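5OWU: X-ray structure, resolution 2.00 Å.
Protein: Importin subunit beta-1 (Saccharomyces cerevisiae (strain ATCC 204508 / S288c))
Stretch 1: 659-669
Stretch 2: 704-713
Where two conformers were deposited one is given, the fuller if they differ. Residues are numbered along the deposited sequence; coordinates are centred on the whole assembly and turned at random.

Stretch 1 (659-669) AVGFIADISNS
Stretch 2 (704-713) SVFGDIASNI

The most unusual feature of this contact is the amide of Asn 712, which lies almost against the backbone of the other helix: its CG is 2.8 Å from Ser 667 O. Its ND2 and OD1 each lie 3.0 Å from Ser 667 O, yet neither pair is a hydrogen bond, the first for its poor angle and the second because both atoms are acceptors. The amide nitrogen is used elsewhere: Asn 712 ND2 donates to Asn 668 OD1 at 3.2 Å with a nearly straight N-H...O angle of 169°, the sole direct hydrogen bond between the stretches, and to Asp 708 O of its own helix at 2.9 Å and 138°. Asn 712 was deposited in two conformers; the one described has chi1 -71° and chi2 -75°, and Asn 668 has chi1 -58° and chi2 -53°.

Both stretches are helical throughout, each helix having begun earlier in the chain. Their N-to-C directions run nearly parallel, 17° apart, with a closest axial approach of 9.0 Å. Register is fixed by two CA-CA pairs, Ala 664 with Val 705 at 5.7 Å and Ser 667 with Ile 709 at 6.0 Å. Backbone bonds such as Ala 664 N to Val 660 O (2.9 Å) and Ile 709 N to Val 705 O (2.8 Å) hold the helical turns.

Toward the N-terminal end the contact is apolar. Val 705 (chi1 86°, p) points toward the first helix; its CB lies 3.7 Å from Val 660 CG1 (Val 660 chi1 t), while its CG2 lies 4.0 Å from both Ile 663 CG2 and Ala 664 CB. Ile 663, an mt rotamer, also brings CG2 within 4.2 Å of Ile 709 CD1. Ile 709 is mt as well; its CA-to-CB bond points sideways, but the extended chain brings its end nearer. These contacts bury hydrocarbon surface without requiring directional bonds.

Farther along, the contact turns polar. Ala 664 CB is 3.3 Å from Asp 708 OD2, and Ser 667 OG is 3.5 Å from Asp 708 CB. Ser 667 (chi1 82°, p) turns its hydroxyl back to donate to Ala 664 O at 2.9 Å, satisfying this polar group within its own helix. Asp 708 (chi1 -62°, chi2 -42°) instead accepts from a water, 2.8 Å from its OD1; the same water donates weakly to Asn 668 OD1 at 3.5 Å, completing a bridge between the helices. Altogether, 366 Å² is buried, summed over both sides.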

# COMPACT_ATOMS: atom_id res chain seq x y z
N ALA A 659 5.58 -14.81 -18.15
CA ALA A 659 5.93 -16.07 -18.79
C ALA A 659 5.55 -17.26 -17.91
O ALA A 659 5.04 -18.29 -18.41
CB ALA A 659 7.43 -16.08 -19.12
N VAL A 660 5.75 -17.15 -16.60
CA VAL A 660 5.22 -18.16 -15.68
C VAL A 660 3.71 -18.26 -15.84
O VAL A 660 3.13 -19.35 -15.77
CB VAL A 660 5.60 -17.84 -14.22
CG1 VAL A 660 4.89 -18.81 -13.27
CG2 VAL A 660 7.09 -17.94 -14.03
N GLY A 661 3.04 -17.12 -16.05
CA GLY A 661 1.61 -17.16 -16.29
C GLY A 661 1.24 -17.88 -17.57
O GLY A 661 0.17 -18.50 -17.66
N PHE A 662 2.11 -17.82 -18.58
CA PHE A 662 1.92 -18.65 -19.76
C PHE A 662 1.97 -20.12 -19.40
O PHE A 662 1.12 -20.91 -19.83
CB PHE A 662 2.99 -18.33 -20.81
CG PHE A 662 2.92 -19.21 -22.03
CD1 PHE A 662 2.06 -18.91 -23.06
CD2 PHE A 662 3.70 -20.35 -22.13
CE1 PHE A 662 1.98 -19.72 -24.18
CE2 PHE A 662 3.63 -21.16 -23.24
CZ PHE A 662 2.77 -20.85 -24.27
N ILE A 663 2.97 -20.52 -18.61
CA ILE A 663 3.03 -21.92 -18.18
C ILE A 663 1.74 -22.30 -17.46
O ILE A 663 1.16 -23.36 -17.71
CB ILE A 663 4.27 -22.16 -17.30
CG1 ILE A 663 5.55 -21.83 -18.08
CG2 ILE A 663 4.32 -23.63 -16.84
CD1 ILE A 663 6.81 -21.86 -17.24
N ALA A 664 1.26 -21.42 -16.57
CA ALA A 664 0.01 -21.69 -15.87
C ALA A 664 -1.13 -21.92 -16.85
O ALA A 664 -1.93 -22.85 -16.68
CB ALA A 664 -0.33 -20.54 -14.92
N ASP A 665 -1.22 -21.08 -17.89
CA ASP A 665 -2.31 -21.23 -18.85
C ASP A 665 -2.21 -22.55 -19.62
O ASP A 665 -3.19 -23.29 -19.72
CB ASP A 665 -2.33 -20.05 -19.81
CG ASP A 665 -3.13 -18.89 -19.28
OD1 ASP A 665 -4.24 -19.14 -18.76
OD2 ASP A 665 -2.66 -17.74 -19.36
N ILE A 666 -1.03 -22.87 -20.16
CA ILE A 666 -0.96 -24.05 -21.01
C ILE A 666 -1.10 -25.32 -20.18
O ILE A 666 -1.58 -26.35 -20.69
CB ILE A 666 0.33 -24.08 -21.87
CG1 ILE A 666 1.59 -24.12 -21.00
CG2 ILE A 666 0.37 -22.89 -22.83
CD1 ILE A 666 2.80 -24.60 -21.74
N SER A 667 -0.69 -25.30 -18.91
CA SER A 667 -0.91 -26.47 -18.08
C SER A 667 -2.39 -26.82 -18.00
O SER A 667 -2.75 -28.00 -17.92
CB SER A 667 -0.34 -26.24 -16.68
OG SER A 667 -1.24 -25.50 -15.87
N ASN A 668 -3.27 -25.82 -18.04
CA ASN A 668 -4.71 -26.05 -18.01
C ASN A 668 -5.28 -26.29 -19.41
O ASN A 668 -6.15 -27.15 -19.57
CB ASN A 668 -5.42 -24.86 -17.36
CG ASN A 668 -4.94 -24.59 -15.93
OD1 ASN A 668 -4.93 -25.49 -15.09
ND2 ASN A 668 -4.52 -23.36 -15.67
N SER A 669 -4.80 -25.56 -20.41
CA SER A 669 -5.40 -25.62 -21.75
C SER A 669 -4.91 -26.79 -22.59
O SER A 669 -5.60 -27.18 -23.54
CB SER A 669 -5.11 -24.31 -22.50
OG SER A 669 -3.73 -24.21 -22.82
N SER A 704 3.07 -20.83 -7.11
CA SER A 704 1.70 -21.08 -7.56
C SER A 704 1.69 -22.01 -8.76
O SER A 704 0.84 -22.90 -8.86
CB SER A 704 1.01 -19.77 -7.90
OG SER A 704 0.89 -18.96 -6.74
N VAL A 705 2.67 -21.85 -9.67
CA VAL A 705 2.59 -22.63 -10.90
C VAL A 705 2.93 -24.08 -10.62
O VAL A 705 2.44 -24.98 -11.32
CB VAL A 705 3.48 -22.01 -12.00
CG1 VAL A 705 4.92 -22.49 -11.93
CG2 VAL A 705 2.89 -22.30 -13.37
N PHE A 706 3.71 -24.35 -9.56
CA PHE A 706 3.90 -25.74 -9.18
C PHE A 706 2.56 -26.41 -8.97
O PHE A 706 2.32 -27.53 -9.45
CB PHE A 706 4.77 -25.83 -7.92
CG PHE A 706 6.23 -25.54 -8.15
CD1 PHE A 706 6.88 -25.99 -9.29
CD2 PHE A 706 6.95 -24.81 -7.22
CE1 PHE A 706 8.22 -25.72 -9.50
CE2 PHE A 706 8.30 -24.55 -7.42
CZ PHE A 706 8.93 -25.00 -8.56
N GLY A 707 1.63 -25.70 -8.31
CA GLY A 707 0.30 -26.25 -8.11
C GLY A 707 -0.41 -26.51 -9.41
O GLY A 707 -1.06 -27.55 -9.58
N ASP A 708 -0.30 -25.58 -10.36
CA ASP A 708 -0.89 -25.81 -11.68
C ASP A 708 -0.30 -27.07 -12.29
O ASP A 708 -1.03 -27.96 -12.76
CB ASP A 708 -0.64 -24.61 -12.59
CG ASP A 708 -1.30 -23.36 -12.06
OD1 ASP A 708 -2.44 -23.45 -11.60
OD2 ASP A 708 -0.65 -22.29 -12.12
N ILE A 709 1.03 -27.20 -12.25
CA ILE A 709 1.66 -28.32 -12.94
C ILE A 709 1.24 -29.62 -12.29
O ILE A 709 0.73 -30.54 -12.95
CB ILE A 709 3.19 -28.14 -12.95
CG1 ILE A 709 3.54 -26.93 -13.83
CG2 ILE A 709 3.88 -29.42 -13.44
CD1 ILE A 709 5.01 -26.60 -13.93
N ALA A 710 1.39 -29.70 -10.96
CA ALA A 710 0.96 -30.90 -10.25
C ALA A 710 -0.50 -31.21 -10.53
O ALA A 710 -0.89 -32.38 -10.61
CB ALA A 710 1.19 -30.73 -8.75
N SER A 711 -1.34 -30.18 -10.68
CA SER A 711 -2.75 -30.47 -10.83
C SER A 711 -3.00 -31.17 -12.15
O SER A 711 -3.89 -32.02 -12.26
CB SER A 711 -3.58 -29.19 -10.76
OG SER A 711 -4.95 -29.53 -10.86
N ASN A 712 -2.23 -30.83 -13.18
CA ASN A 712 -2.52 -31.37 -14.49
C ASN A 712 -1.74 -32.65 -14.81
O ASN A 712 -2.26 -33.49 -15.55
CB ASN A 712 -2.26 -30.29 -15.54
CG ASN A 712 -3.32 -29.17 -15.48
OD1 ASN A 712 -4.45 -29.36 -15.92
ND2 ASN A 712 -2.96 -28.01 -14.93
N ILE A 713 -0.54 -32.85 -14.25
CA ILE A 713 0.23 -34.06 -14.57
C ILE A 713 0.05 -35.16 -13.53
O ILE A 713 0.58 -36.27 -13.71
CB ILE A 713 1.74 -33.75 -14.76
CG1 ILE A 713 2.44 -33.41 -13.44
CG2 ILE A 713 1.91 -32.61 -15.77
CD1 ILE A 713 3.98 -33.31 -13.58
O HOH W 1 -4.50 -25.29 -11.65